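2-C-methyl-D-erythritol 4-phosphate cytidylyltransferase (PDB 4KT7) probably catalyses the transfer of a cytidylyl group from CTP to 2-C-methyl-D-erythritol 4-phosphate, releasing diphosphate, in the DXP pathway of isoprenoid biosynthesis. Local coordinates at residues 188-193 with 197-202; 88-93 with 182-187; 10-15 with 45-50. One frame throughout, in Å; residues are numbered along the deposited sequence.

Contact 1: residues 188-193 with 197-202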
ATOM      1  N   PHE A 188      20.109 -16.077   5.380  1.00 30.05           N
ATOM      2  CA  PHE A 188      18.974 -15.497   4.674  1.00 35.07           C
ATOM      3  C   PHE A 188      18.323 -14.371   5.487  1.00 39.26           C
ATOM      4  O   PHE A 188      18.306 -14.410   6.729  1.00 32.12           O
ATOM      5  CB  PHE A 188      17.905 -16.572   4.425  1.00 35.71           C
ATOM      6  CG  PHE A 188      18.321 -17.646   3.447  1.00 41.90           C
ATOM      7  CD1 PHE A 188      19.006 -17.322   2.279  1.00 47.76           C
ATOM      8  CD2 PHE A 188      18.015 -18.979   3.691  1.00 38.57           C
ATOM      9  CE1 PHE A 188      19.381 -18.310   1.373  1.00 47.24           C
ATOM     10  CE2 PHE A 188      18.388 -19.973   2.789  1.00 42.58           C
ATOM     11  CZ  PHE A 188      19.074 -19.636   1.630  1.00 48.14           C
ATOM     12  N   LYS A 189      17.771 -13.385   4.780  1.00 37.05           N
ATOM     13  CA  LYS A 189      16.893 -12.390   5.397  1.00 32.91           C
ATOM     14  C   LYS A 189      15.499 -12.505   4.767  1.00 32.73           C
ATOM     15  O   LYS A 189      15.368 -12.505   3.546  1.00 37.59           O
ATOM     16  CB  LYS A 189      17.484 -10.986   5.237  1.00 37.12           C
ATOM     17  CG  LYS A 189      18.382 -10.829   4.012  1.00 49.09           C
ATOM     18  CD  LYS A 189      19.303  -9.613   4.131  1.00 57.40           C
ATOM     19  CE  LYS A 189      20.022  -9.322   2.808  1.00 61.41           C
ATOM     20  NZ  LYS A 189      21.139  -8.341   2.967  1.00 63.46           N
ATOM     21  N   VAL A 190      14.466 -12.650   5.596  1.00 35.58           N
ATOM     22  CA  VAL A 190      13.116 -12.843   5.085  1.00 36.67           C
ATOM     23  C   VAL A 190      12.247 -11.601   5.249  1.00 38.30           C
ATOM     24  O   VAL A 190      12.454 -10.798   6.162  1.00 31.40           O
ATOM     25  CB  VAL A 190      12.401 -14.040   5.762  1.00 38.67           C
ATOM     26  CG1 VAL A 190      13.215 -15.305   5.595  1.00 43.32           C
ATOM     27  CG2 VAL A 190      12.149 -13.747   7.226  1.00 32.83           C
ATOM     28  N   THR A 191      11.281 -11.444   4.348  1.00 44.83           N
ATOM     29  CA  THR A 191      10.310 -10.358   4.456  1.00 43.36           C
ATOM     30  C   THR A 191       9.250 -10.709   5.498  1.00 35.09           C
ATOM     31  O   THR A 191       8.732  -9.826   6.173  1.00 32.24           O
ATOM     32  CB  THR A 191       9.629 -10.053   3.109  1.00 47.86           C
ATOM     33  OG1 THR A 191       9.007 -11.244   2.591  1.00 48.07           O
ATOM     34  CG2 THR A 191      10.647  -9.531   2.115  1.00 54.68           C
ATOM     35  N   ASP A 192       8.924 -12.002   5.610  1.00 20.52           N
ATOM     36  CA  ASP A 192       7.962 -12.476   6.600  1.00 21.51           C
ATOM     37  C   ASP A 192       8.149 -13.967   6.772  1.00 18.65           C
ATOM     38  O   ASP A 192       8.906 -14.583   6.012  1.00 25.15           O
ATOM     39  CB  ASP A 192       6.535 -12.196   6.136  1.00 17.68           C
ATOM     40  CG  ASP A 192       6.122 -13.080   4.979  1.00 18.21           C
ATOM     41  OD1 ASP A 192       6.708 -12.944   3.872  1.00 23.76           O
ATOM     42  OD2 ASP A 192       5.202 -13.911   5.161  1.00 21.20           O
ATOM     43  N   ASP A 193       7.463 -14.559   7.748  1.00 14.62           N
ATOM     44  CA  ASP A 193       7.703 -15.966   8.057  1.00 23.74           C
ATOM     45  C   ASP A 193       7.340 -16.882   6.904  1.00 21.29           C
ATOM     46  O   ASP A 193       7.952 -17.933   6.741  1.00 22.69           O
ATOM     47  CB  ASP A 193       6.932 -16.420   9.303  1.00 16.39           C
ATOM     48  CG  ASP A 193       7.326 -15.658  10.548  1.00 29.62           C
ATOM     49  OD1 ASP A 193       8.505 -15.255  10.660  1.00 27.42           O
ATOM     50  OD2 ASP A 193       6.454 -15.477  11.429  1.00 31.91           O
ATOM     51  N   PHE A 197       9.189 -20.579   3.355  1.00 19.92           N
ATOM     52  CA  PHE A 197       8.803 -21.704   2.525  1.00 19.01           C
ATOM     53  C   PHE A 197       9.478 -21.680   1.172  1.00 17.86           C
ATOM     54  O   PHE A 197       9.732 -22.732   0.585  1.00 25.36           O
ATOM     55  CB  PHE A 197       7.281 -21.789   2.417  1.00 14.94           C
ATOM     56  CG  PHE A 197       6.644 -22.324   3.660  1.00 27.07           C
ATOM     57  CD1 PHE A 197       6.599 -21.555   4.817  1.00 29.57           C
ATOM     58  CD2 PHE A 197       6.118 -23.602   3.690  1.00 36.40           C
ATOM     59  CE1 PHE A 197       6.036 -22.064   5.978  1.00 21.45           C
ATOM     60  CE2 PHE A 197       5.546 -24.103   4.848  1.00 39.40           C
ATOM     61  CZ  PHE A 197       5.520 -23.330   5.992  1.00 31.57           C
ATOM     62  N   GLU A 198       9.794 -20.480   0.690  1.00 21.10           N
ATOM     63  CA  GLU A 198      10.488 -20.349  -0.579  1.00 24.30           C
ATOM     64  C   GLU A 198      11.966 -20.592  -0.395  1.00 19.57           C
ATOM     65  O   GLU A 198      12.595 -21.279  -1.200  1.00 22.40           O
ATOM     66  CB  GLU A 198      10.247 -18.963  -1.186  1.00 23.92           C
ATOM     67  CG  GLU A 198       8.810 -18.731  -1.612  1.00 22.85           C
ATOM     68  CD  GLU A 198       8.494 -17.253  -1.828  1.00 22.92           C
ATOM     69  OE1 GLU A 198       9.101 -16.619  -2.737  1.00 22.52           O
ATOM     70  OE2 GLU A 198       7.631 -16.728  -1.084  1.00 19.66           O
ATOM     71  N   PHE A 199      12.538 -20.054   0.673  1.00 18.80           N
ATOM     72  CA  PHE A 199      13.980 -20.221   0.884  1.00 20.66           C
ATOM     73  C   PHE A 199      14.384 -21.678   1.086  1.00 25.59           C
ATOM     74  O   PHE A 199      15.484 -22.089   0.723  1.00 26.82           O
ATOM     75  CB  PHE A 199      14.465 -19.391   2.072  1.00 23.77           C
ATOM     76  CG  PHE A 199      14.636 -17.938   1.751  1.00 30.24           C
ATOM     77  CD1 PHE A 199      15.512 -17.540   0.747  1.00 46.68           C
ATOM     78  CD2 PHE A 199      13.938 -16.970   2.453  1.00 32.65           C
ATOM     79  CE1 PHE A 199      15.677 -16.193   0.436  1.00 50.70           C
ATOM     80  CE2 PHE A 199      14.101 -15.621   2.152  1.00 42.12           C
ATOM     81  CZ  PHE A 199      14.968 -15.234   1.139  1.00 44.74           C
ATOM     82  N   PHE A 200      13.495 -22.471   1.660  1.00 17.21           N
ATOM     83  CA  PHE A 200      13.887 -23.849   1.946  1.00 22.07           C
ATOM     84  C   PHE A 200      13.195 -24.854   1.050  1.00 22.81           C
ATOM     85  O   PHE A 200      13.076 -26.016   1.396  1.00 20.97           O
ATOM     86  CB  PHE A 200      13.722 -24.158   3.431  1.00 18.61           C
ATOM     87  CG  PHE A 200      14.557 -23.270   4.292  1.00 28.85           C
ATOM     88  CD1 PHE A 200      15.943 -23.357   4.257  1.00 30.90           C
ATOM     89  CD2 PHE A 200      13.973 -22.294   5.082  1.00 29.22           C
ATOM     90  CE1 PHE A 200      16.733 -22.504   5.034  1.00 36.52           C
ATOM     91  CE2 PHE A 200      14.759 -21.441   5.859  1.00 27.74           C
ATOM     92  CZ  PHE A 200      16.135 -21.546   5.831  1.00 32.17           C
ATOM     93  N   ASP A 201      12.748 -24.378  -0.112  1.00 18.71           N
ATOM     94  CA  ASP A 201      12.335 -25.257  -1.192  1.00 18.00           C
ATOM     95  C   ASP A 201      11.169 -26.155  -0.813  1.00 19.83           C
ATOM     96  O   ASP A 201      11.117 -27.317  -1.212  1.00 24.49           O
ATOM     97  CB  ASP A 201      13.535 -26.078  -1.656  1.00 18.42           C
ATOM     98  CG  ASP A 201      14.532 -25.234  -2.433  1.00 25.53           C
ATOM     99  OD1 ASP A 201      14.104 -24.190  -2.972  1.00 22.70           O
ATOM    100  OD2 ASP A 201      15.725 -25.602  -2.504  1.00 23.38           O
ATOM    101  N   ARG A 202      10.251 -25.630  -0.017  1.00 19.22           N
ATOM    102  CA  ARG A 202       9.095 -26.411   0.399  1.00 19.24           C
ATOM    103  C   ARG A 202       8.066 -26.509  -0.715  1.00 20.88           C
ATOM    104  O   ARG A 202       7.794 -25.524  -1.415  1.00 22.52           O
ATOM    105  CB  ARG A 202       8.457 -25.795   1.643  1.00 16.49           C
ATOM    106  CG  ARG A 202       9.417 -25.669   2.788  1.00 29.22           C
ATOM    107  CD  ARG A 202      10.082 -27.000   3.068  1.00 23.55           C
ATOM    108  NE  ARG A 202       9.135 -27.985   3.573  1.00 26.22           N
ATOM    109  CZ  ARG A 202       9.453 -28.939   4.440  1.00 24.41           C
ATOM    110  NH1 ARG A 202      10.695 -29.020   4.902  1.00 25.83           N
ATOM    111  NH2 ARG A 202       8.533 -29.801   4.856  1.00 25.55           N
TER
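F188 meets F199 and F200 in an aromatic cluster that joins the loop after helix 173-184 to the end of the short helix 196-199. F188 and F199 form an offset (parallel-displaced) stack, with ring centroids 4.5 Å apart and planes inclined by only 16°. The displacement is unequal: F199 CD1 lies over the centre of the F188 ring, whereas F188 CG stands nearer the rim of the F199 ring. F188 CB, placed by the backbone, stands above the middle of F199, 4.3 Å from its centroid, and makes a CH-pi contact there. The F188 torsion, chi1 -68°, sets CG anti to the carbonyl carbon and so lays the ring along F199; F199 has the same kind of rotamer, and the two side chains slide past each other in opposite directions.

F200 meets F188 differently. The edge of F188 is directed toward the face of F200 in an offset edge-to-face pair, centroids 5.6 Å apart and planes at 66°, with F188 CE2 reaching F200 CE1 at 3.8 Å. F200 is the first residue to leave helical phi/psi, and the helix ends in a Schellman motif: R202 N bonds to F197 O at 3.0 Å and D201 N to E198 O at 3.3 Å, with D201 at positive phi as the C-prime residue.

Farther along the loop, D193 is held by a hydrogen bond from Y180. D192 pairs with K145 of the second subunit, so this part of the loop also borders the dimer interface. Back at the cluster, V190 CG1 touches F199 CE2 obliquely at 3.6 Å, and the same carbon, F199 CE2, also meets the carbonyl K189 O at 3.6 Å.

Contact 2: residues 88-93 with 182-187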
ATOM      1  N   ARG A  88      12.544  -8.926  14.535  1.00 27.58           N
ATOM      2  CA  ARG A  88      11.219  -9.542  14.489  1.00 25.77           C
ATOM      3  C   ARG A  88      11.354 -11.043  14.587  1.00 21.04           C
ATOM      4  O   ARG A  88      10.617 -11.690  15.331  1.00 20.35           O
ATOM      5  CB  ARG A  88      10.476  -9.195  13.189  1.00 28.83           C
ATOM      6  CG  ARG A  88       9.007  -9.665  13.149  1.00 29.64           C
ATOM      7  CD  ARG A  88       8.427  -9.645  11.730  1.00 35.25           C
ATOM      8  NE  ARG A  88       9.156 -10.523  10.816  1.00 39.33           N
ATOM      9  CZ  ARG A  88       9.029 -11.851  10.790  1.00 46.25           C
ATOM     10  NH1 ARG A  88       8.213 -12.463  11.645  1.00 47.08           N
ATOM     11  NH2 ARG A  88       9.729 -12.575   9.921  1.00 43.22           N
ATOM     12  N   GLU A  89      12.303 -11.607  13.838  1.00 17.93           N
ATOM     13  CA  GLU A  89      12.426 -13.046  13.764  1.00 16.81           C
ATOM     14  C   GLU A  89      12.887 -13.669  15.086  1.00 17.06           C
ATOM     15  O   GLU A  89      12.346 -14.676  15.533  1.00 17.77           O
ATOM     16  CB  GLU A  89      13.366 -13.453  12.619  1.00 19.01           C
ATOM     17  CG  GLU A  89      12.773 -13.212  11.230  1.00 25.19           C
ATOM     18  CD  GLU A  89      12.903 -11.773  10.783  1.00 35.65           C
ATOM     19  OE1 GLU A  89      13.803 -11.066  11.294  1.00 30.66           O
ATOM     20  OE2 GLU A  89      12.095 -11.341   9.929  1.00 48.32           O
ATOM     21  N   LEU A  90      13.905 -13.083  15.696  1.00 18.39           N
ATOM     22  CA  LEU A  90      14.398 -13.586  16.974  1.00 15.77           C
ATOM     23  C   LEU A  90      13.330 -13.460  18.056  1.00 21.26           C
ATOM     24  O   LEU A  90      13.214 -14.318  18.942  1.00 18.65           O
ATOM     25  CB  LEU A  90      15.671 -12.857  17.379  1.00 16.70           C
ATOM     26  CG  LEU A  90      16.937 -13.176  16.566  1.00 21.41           C
ATOM     27  CD1 LEU A  90      18.022 -12.161  16.914  1.00 19.41           C
ATOM     28  CD2 LEU A  90      17.431 -14.563  16.868  1.00 22.00           C
ATOM     29  N   SER A  91      12.532 -12.401  17.971  1.00 20.92           N
ATOM     30  CA  SER A  91      11.374 -12.266  18.839  1.00 15.90           C
ATOM     31  C   SER A  91      10.359 -13.396  18.631  1.00 15.98           C
ATOM     32  O   SER A  91       9.890 -14.019  19.593  1.00 20.68           O
ATOM     33  CB  SER A  91      10.716 -10.904  18.620  1.00 21.04           C
ATOM     34  OG  SER A  91      11.530  -9.891  19.203  1.00 17.18           O
ATOM     35  N   THR A  92      10.023 -13.673  17.380  1.00 20.30           N
ATOM     36  CA  THR A  92       9.079 -14.740  17.080  1.00 18.41           C
ATOM     37  C   THR A  92       9.583 -16.080  17.634  1.00 18.90           C
ATOM     38  O   THR A  92       8.819 -16.858  18.212  1.00 19.03           O
ATOM     39  CB  THR A  92       8.870 -14.808  15.569  1.00 20.68           C
ATOM     40  OG1 THR A  92       8.292 -13.562  15.167  1.00 16.64           O
ATOM     41  CG2 THR A  92       7.962 -15.985  15.164  1.00 18.46           C
ATOM     42  N   PHE A  93      10.880 -16.329  17.502  1.00 19.00           N
ATOM     43  CA  PHE A  93      11.445 -17.581  18.001  1.00 16.77           C
ATOM     44  C   PHE A  93      11.346 -17.720  19.507  1.00 19.73           C
ATOM     45  O   PHE A  93      11.127 -18.827  20.012  1.00 25.54           O
ATOM     46  CB  PHE A  93      12.892 -17.747  17.576  1.00 20.91           C
ATOM     47  CG  PHE A  93      13.403 -19.150  17.731  1.00 16.48           C
ATOM     48  CD1 PHE A  93      12.840 -20.181  17.011  1.00 19.80           C
ATOM     49  CD2 PHE A  93      14.443 -19.432  18.601  1.00 26.44           C
ATOM     50  CE1 PHE A  93      13.311 -21.489  17.143  1.00 17.69           C
ATOM     51  CE2 PHE A  93      14.922 -20.727  18.743  1.00 22.30           C
ATOM     52  CZ  PHE A  93      14.349 -21.753  18.018  1.00 17.98           C
ATOM     53  N   LYS A 182      16.162 -23.710  10.776  1.00 19.07           N
ATOM     54  CA  LYS A 182      16.901 -23.555   9.525  1.00 22.77           C
ATOM     55  C   LYS A 182      17.245 -22.096   9.243  1.00 21.92           C
ATOM     56  O   LYS A 182      18.352 -21.780   8.815  1.00 24.00           O
ATOM     57  CB  LYS A 182      16.092 -24.097   8.347  1.00 27.35           C
ATOM     58  CG  LYS A 182      16.116 -25.603   8.213  1.00 32.53           C
ATOM     59  CD  LYS A 182      15.218 -26.034   7.073  1.00 36.64           C
ATOM     60  CE  LYS A 182      15.555 -27.436   6.630  1.00 44.57           C
ATOM     61  NZ  LYS A 182      16.972 -27.555   6.144  1.00 48.24           N
ATOM     62  N   TYR A 183      16.289 -21.210   9.472  1.00 19.12           N
ATOM     63  CA  TYR A 183      16.525 -19.776   9.281  1.00 20.74           C
ATOM     64  C   TYR A 183      17.638 -19.245  10.174  1.00 23.02           C
ATOM     65  O   TYR A 183      18.498 -18.478   9.727  1.00 23.74           O
ATOM     66  CB  TYR A 183      15.244 -18.985   9.541  1.00 17.74           C
ATOM     67  CG  TYR A 183      15.445 -17.489   9.450  1.00 26.46           C
ATOM     68  CD1 TYR A 183      15.627 -16.868   8.218  1.00 27.65           C
ATOM     69  CD2 TYR A 183      15.466 -16.698  10.590  1.00 30.62           C
ATOM     70  CE1 TYR A 183      15.817 -15.501   8.127  1.00 38.60           C
ATOM     71  CE2 TYR A 183      15.661 -15.323  10.506  1.00 40.30           C
ATOM     72  CZ  TYR A 183      15.834 -14.732   9.272  1.00 44.53           C
ATOM     73  OH  TYR A 183      16.024 -13.368   9.175  1.00 56.03           O
ATOM     74  N   LEU A 184      17.614 -19.632  11.443  1.00 23.46           N
ATOM     75  CA  LEU A 184      18.634 -19.195  12.389  1.00 30.15           C
ATOM     76  C   LEU A 184      20.007 -19.691  11.993  1.00 31.35           C
ATOM     77  O   LEU A 184      21.008 -19.010  12.198  1.00 30.12           O
ATOM     78  CB  LEU A 184      18.301 -19.681  13.804  1.00 30.39           C
ATOM     79  CG  LEU A 184      17.041 -19.032  14.369  1.00 26.74           C
ATOM     80  CD1 LEU A 184      16.570 -19.762  15.628  1.00 35.97           C
ATOM     81  CD2 LEU A 184      17.290 -17.572  14.657  1.00 28.82           C
ATOM     82  N   ALA A 185      20.064 -20.881  11.414  1.00 30.82           N
ATOM     83  CA  ALA A 185      21.356 -21.426  11.037  1.00 29.58           C
ATOM     84  C   ALA A 185      21.801 -20.891   9.683  1.00 32.99           C
ATOM     85  O   ALA A 185      22.875 -21.235   9.224  1.00 34.16           O
ATOM     86  CB  ALA A 185      21.311 -22.934  11.019  1.00 33.32           C
ATOM     87  N   SER A 186      20.984 -20.045   9.054  1.00 33.17           N
ATOM     88  CA  SER A 186      21.282 -19.547   7.708  1.00 30.52           C
ATOM     89  C   SER A 186      21.707 -18.085   7.691  1.00 35.46           C
ATOM     90  O   SER A 186      21.691 -17.402   8.722  1.00 33.59           O
ATOM     91  CB  SER A 186      20.053 -19.687   6.815  1.00 30.56           C
ATOM     92  OG  SER A 186      19.139 -18.617   7.045  1.00 29.09           O
ATOM     93  N   GLU A 187      22.067 -17.605   6.504  1.00 34.60           N
ATOM     94  CA  GLU A 187      22.366 -16.191   6.309  1.00 41.21           C
ATOM     95  C   GLU A 187      21.308 -15.495   5.432  1.00 37.70           C
ATOM     96  O   GLU A 187      21.575 -14.460   4.822  1.00 42.65           O
ATOM     97  CB  GLU A 187      23.775 -16.019   5.721  1.00 51.74           C
ATOM     98  CG  GLU A 187      24.901 -16.695   6.521  1.00 58.37           C
ATOM     99  CD  GLU A 187      25.323 -15.924   7.774  1.00 67.36           C
ATOM    100  OE1 GLU A 187      26.546 -15.813   8.027  1.00 73.42           O
ATOM    101  OE2 GLU A 187      24.442 -15.448   8.522  1.00 67.21           O
TER
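L90 and L184 have the closest CA atoms, 8.4 Å apart, where helix 88-97 packs beside the C-terminal end of helix 173-184 in this GT-A-type nucleotidyltransferase fold. The pairing is at the surface, and no hydrogen bond crosses it.

L184 works through both of its methyl groups. CD1 stands above the centre of the F93 ring, 3.6 Å from the centroid and 9° off the ring normal, a nearly axial CH-pi contact in which all six ring carbons lie at similar range. With CG anti to the backbone N (chi1 -164°), F93 carries its ring out to L184. The other methyl, L184 CD2, meets L90 CD2 at 3.7 Å, the two side chains meeting at a slant. The F93 ring also meets that of Y177.

E89 and Y183 cross at about a right angle, E89 CB lying 3.6 Å from Y183 CE2. It is the aliphatic part of the glutamate that packs on the tyrosine; a bend at chi2 carries the carboxylate onward, its plane 53° from that of the ring. E89 OE2 then forms a salt bridge with R88 NH2 at 2.7 Å, although the hydrogen bond within it is weak.

Where helix 173-184 ends, Y183 O accepts two bonds from the same face of its carbonyl plane: S186 N at 3.0 Å and S186 OG at 2.8 Å.

Contact 3: residues 10-15 with 45-50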
ATOM      1  N   ILE A  10      -4.252 -25.136  19.610  1.00 24.98           N
ATOM      2  CA  ILE A  10      -3.838 -23.962  18.829  1.00 23.48           C
ATOM      3  C   ILE A  10      -3.210 -22.903  19.740  1.00 31.13           C
ATOM      4  O   ILE A  10      -3.784 -22.542  20.777  1.00 24.79           O
ATOM      5  CB  ILE A  10      -5.043 -23.325  18.063  1.00 26.92           C
ATOM      6  CG1 ILE A  10      -5.719 -24.364  17.156  1.00 25.10           C
ATOM      7  CG2 ILE A  10      -4.588 -22.096  17.257  1.00 23.12           C
ATOM      8  CD1 ILE A  10      -6.989 -23.870  16.450  1.00 26.73           C
ATOM      9  N   SER A  11      -2.021 -22.421  19.372  1.00 17.85           N
ATOM     10  CA  SER A  11      -1.376 -21.332  20.119  1.00 22.33           C
ATOM     11  C   SER A  11      -1.364 -20.065  19.279  1.00 20.48           C
ATOM     12  O   SER A  11      -1.292 -20.138  18.051  1.00 23.68           O
ATOM     13  CB  SER A  11       0.075 -21.678  20.452  1.00 21.92           C
ATOM     14  OG  SER A  11       0.157 -22.897  21.161  1.00 24.11           O
ATOM     15  N   ALA A  12      -1.439 -18.902  19.933  1.00 19.31           N
ATOM     16  CA  ALA A  12      -1.256 -17.633  19.227  1.00 17.59           C
ATOM     17  C   ALA A  12      -0.086 -16.891  19.839  1.00 22.88           C
ATOM     18  O   ALA A  12       0.062 -16.856  21.069  1.00 21.09           O
ATOM     19  CB  ALA A  12      -2.518 -16.781  19.270  1.00 19.47           C
ATOM     20  N   ILE A  13       0.751 -16.334  18.967  1.00 16.24           N
ATOM     21  CA  ILE A  13       1.887 -15.522  19.350  1.00 15.54           C
ATOM     22  C   ILE A  13       1.606 -14.096  18.871  1.00 17.11           C
ATOM     23  O   ILE A  13       1.516 -13.857  17.669  1.00 21.07           O
ATOM     24  CB  ILE A  13       3.178 -16.043  18.661  1.00 14.59           C
ATOM     25  CG1 ILE A  13       3.539 -17.438  19.185  1.00 17.39           C
ATOM     26  CG2 ILE A  13       4.339 -15.090  18.880  1.00 16.99           C
ATOM     27  CD1 ILE A  13       4.756 -18.066  18.492  1.00 17.14           C
ATOM     28  N   ILE A  14       1.440 -13.163  19.813  1.00 17.53           N
ATOM     29  CA  ILE A  14       1.203 -11.751  19.500  1.00 24.13           C
ATOM     30  C   ILE A  14       2.502 -10.984  19.730  1.00 29.07           C
ATOM     31  O   ILE A  14       2.982 -10.895  20.868  1.00 28.13           O
ATOM     32  CB  ILE A  14       0.165 -11.125  20.449  1.00 31.16           C
ATOM     33  CG1 ILE A  14      -1.153 -11.915  20.456  1.00 35.80           C
ATOM     34  CG2 ILE A  14      -0.076  -9.676  20.069  1.00 22.60           C
ATOM     35  CD1 ILE A  14      -1.867 -11.922  19.128  1.00 36.25           C
ATOM     36  N   THR A  15       3.095 -10.430  18.679  1.00 23.02           N
ATOM     37  CA  THR A  15       4.359  -9.737  18.882  1.00 25.28           C
ATOM     38  C   THR A  15       4.153  -8.270  19.229  1.00 32.18           C
ATOM     39  O   THR A  15       3.578  -7.502  18.442  1.00 38.99           O
ATOM     40  CB  THR A  15       5.318  -9.892  17.678  1.00 34.02           C
ATOM     41  OG1 THR A  15       4.672  -9.428  16.491  1.00 31.33           O
ATOM     42  CG2 THR A  15       5.728 -11.361  17.503  1.00 39.25           C
ATOM     43  N   ASP A  45      -7.859  -7.702  23.240  1.00 39.47           N
ATOM     44  CA  ASP A  45      -9.297  -7.835  23.414  1.00 43.97           C
ATOM     45  C   ASP A  45      -9.876  -8.736  22.338  1.00 39.49           C
ATOM     46  O   ASP A  45     -10.625  -9.668  22.638  1.00 38.07           O
ATOM     47  CB  ASP A  45      -9.991  -6.474  23.344  1.00 47.49           C
ATOM     48  CG  ASP A  45     -10.088  -5.794  24.695  1.00 58.35           C
ATOM     49  OD1 ASP A  45      -9.687  -6.408  25.708  1.00 61.47           O
ATOM     50  OD2 ASP A  45     -10.580  -4.647  24.739  1.00 63.39           O
ATOM     51  N   THR A  46      -9.542  -8.454  21.082  1.00 37.40           N
ATOM     52  CA  THR A  46     -10.064  -9.265  19.988  1.00 34.06           C
ATOM     53  C   THR A  46      -9.580 -10.716  20.049  1.00 29.98           C
ATOM     54  O   THR A  46     -10.395 -11.636  19.944  1.00 28.93           O
ATOM     55  CB  THR A  46      -9.769  -8.657  18.599  1.00 36.78           C
ATOM     56  OG1 THR A  46     -10.449  -7.397  18.473  1.00 30.21           O
ATOM     57  CG2 THR A  46     -10.251  -9.602  17.491  1.00 26.89           C
ATOM     58  N   VAL A  47      -8.276 -10.932  20.218  1.00 26.94           N
ATOM     59  CA  VAL A  47      -7.730 -12.293  20.204  1.00 24.47           C
ATOM     60  C   VAL A  47      -8.262 -13.136  21.362  1.00 25.75           C
ATOM     61  O   VAL A  47      -8.517 -14.328  21.204  1.00 27.18           O
ATOM     62  CB  VAL A  47      -6.188 -12.314  20.239  1.00 28.14           C
ATOM     63  CG1 VAL A  47      -5.688 -13.743  20.207  1.00 21.72           C
ATOM     64  CG2 VAL A  47      -5.618 -11.563  19.059  1.00 21.67           C
ATOM     65  N   SER A  48      -8.450 -12.525  22.526  1.00 27.27           N
ATOM     66  CA  SER A  48      -8.898 -13.302  23.678  1.00 35.90           C
ATOM     67  C   SER A  48     -10.354 -13.748  23.533  1.00 37.63           C
ATOM     68  O   SER A  48     -10.802 -14.639  24.256  1.00 39.10           O
ATOM     69  CB  SER A  48      -8.666 -12.544  24.989  1.00 30.11           C
ATOM     70  OG  SER A  48      -9.488 -11.399  25.048  1.00 42.81           O
ATOM     71  N   ARG A  49     -11.087 -13.143  22.592  1.00 30.56           N
ATOM     72  CA  ARG A  49     -12.466 -13.562  22.279  1.00 32.15           C
ATOM     73  C   ARG A  49     -12.533 -14.781  21.346  1.00 41.37           C
ATOM     74  O   ARG A  49     -13.607 -15.340  21.141  1.00 38.23           O
ATOM     75  CB  ARG A  49     -13.285 -12.415  21.651  1.00 37.41           C
ATOM     76  CG  ARG A  49     -13.512 -11.195  22.545  1.00 48.70           C
ATOM     77  CD  ARG A  49     -14.709 -10.359  22.064  1.00 59.96           C
ATOM     78  NE  ARG A  49     -14.779 -10.290  20.603  1.00 68.86           N
ATOM     79  CZ  ARG A  49     -14.294  -9.291  19.868  1.00 71.60           C
ATOM     80  NH1 ARG A  49     -14.405  -9.329  18.545  1.00 66.21           N
ATOM     81  NH2 ARG A  49     -13.705  -8.254  20.453  1.00 77.13           N
ATOM     82  N   VAL A  50     -11.399 -15.180  20.774  1.00 33.43           N
ATOM     83  CA  VAL A  50     -11.357 -16.350  19.887  1.00 31.76           C
ATOM     84  C   VAL A  50     -11.091 -17.634  20.671  1.00 38.38           C
ATOM     85  O   VAL A  50      -9.945 -17.941  21.010  1.00 38.64           O
ATOM     86  CB  VAL A  50     -10.292 -16.194  18.789  1.00 32.06           C
ATOM     87  CG1 VAL A  50     -10.266 -17.421  17.889  1.00 26.29           C
ATOM     88  CG2 VAL A  50     -10.576 -14.948  17.969  1.00 36.82           C
TER
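Between A12, I14 and V47 there is no flat group: the side chains that touch are wholly aliphatic, so no ring face, amide or carboxylate edge belongs to this contact. A planar neighbour from outside the two segments is the ring of F121 in helix 118-127, which packs on V47. What meets here is the broad surface of the sheet, through strand 10-16, and one side of helix 39-48. The helix lies in the chain between strand 10-16 and its parallel neighbour 55-60, which makes the unit a beta-alpha-beta crossover of the Rossmann-like core.

A12 and V47 have the nearest CA atoms, 8.4 Å apart. The closest approach of the side chains is made by I14 and V47, which reach toward each other tip to tip, I14 CD1 lying 3.8 Å from V47 CG2. Two torsions of the isoleucine, chi1 -55° and chi2 -64°, put CD1 at that position. V47 is turned with CG1 anti to its own backbone N (chi1 -179°), so that its two methyls divide the work: CG2 meets I14, while CG1 faces A12, whose CB is 4.5 Å away in a looser contact.

Strand alternation explains why A12 and I14 act together, since both point their CB atoms to the helix while the intervening I13 does not. I56 of strand 55-60 touches both I14 and V47, extending the apolar layer across the neighbouring strand.

No hydrogen bond or ionic pair links the two segments. Only 92 Å² is covered, summed over both sides. The chemistry therefore implies an apolar, non-directional contact that rests on dispersion and the exclusion of water, consistent with the burial of all three touching residues.

In the fold
Contacts 1 and 2 adjoin, their centres 11 Å apart. R88 NH1 and D193 OD1 form a 3.0 Å salt bridge between them, and F200 CZ packs on K182 CB at 3.6 Å, so helix 88-97, the end of helix 173-184 and the following loop make one continuous patch. Contact 3 lies about 22 Å from contact 2 and 24 Å from contact 1, between centres. It still touches contact 2, where T92 OG1 is 4.1 Å from T15 CG2. Strand 10-16 runs on into the glycine-rich loop that binds CTP in related enzymes. A sodium ion lies about 12 Å from the F197 side chain, too far away to be part of contact 1.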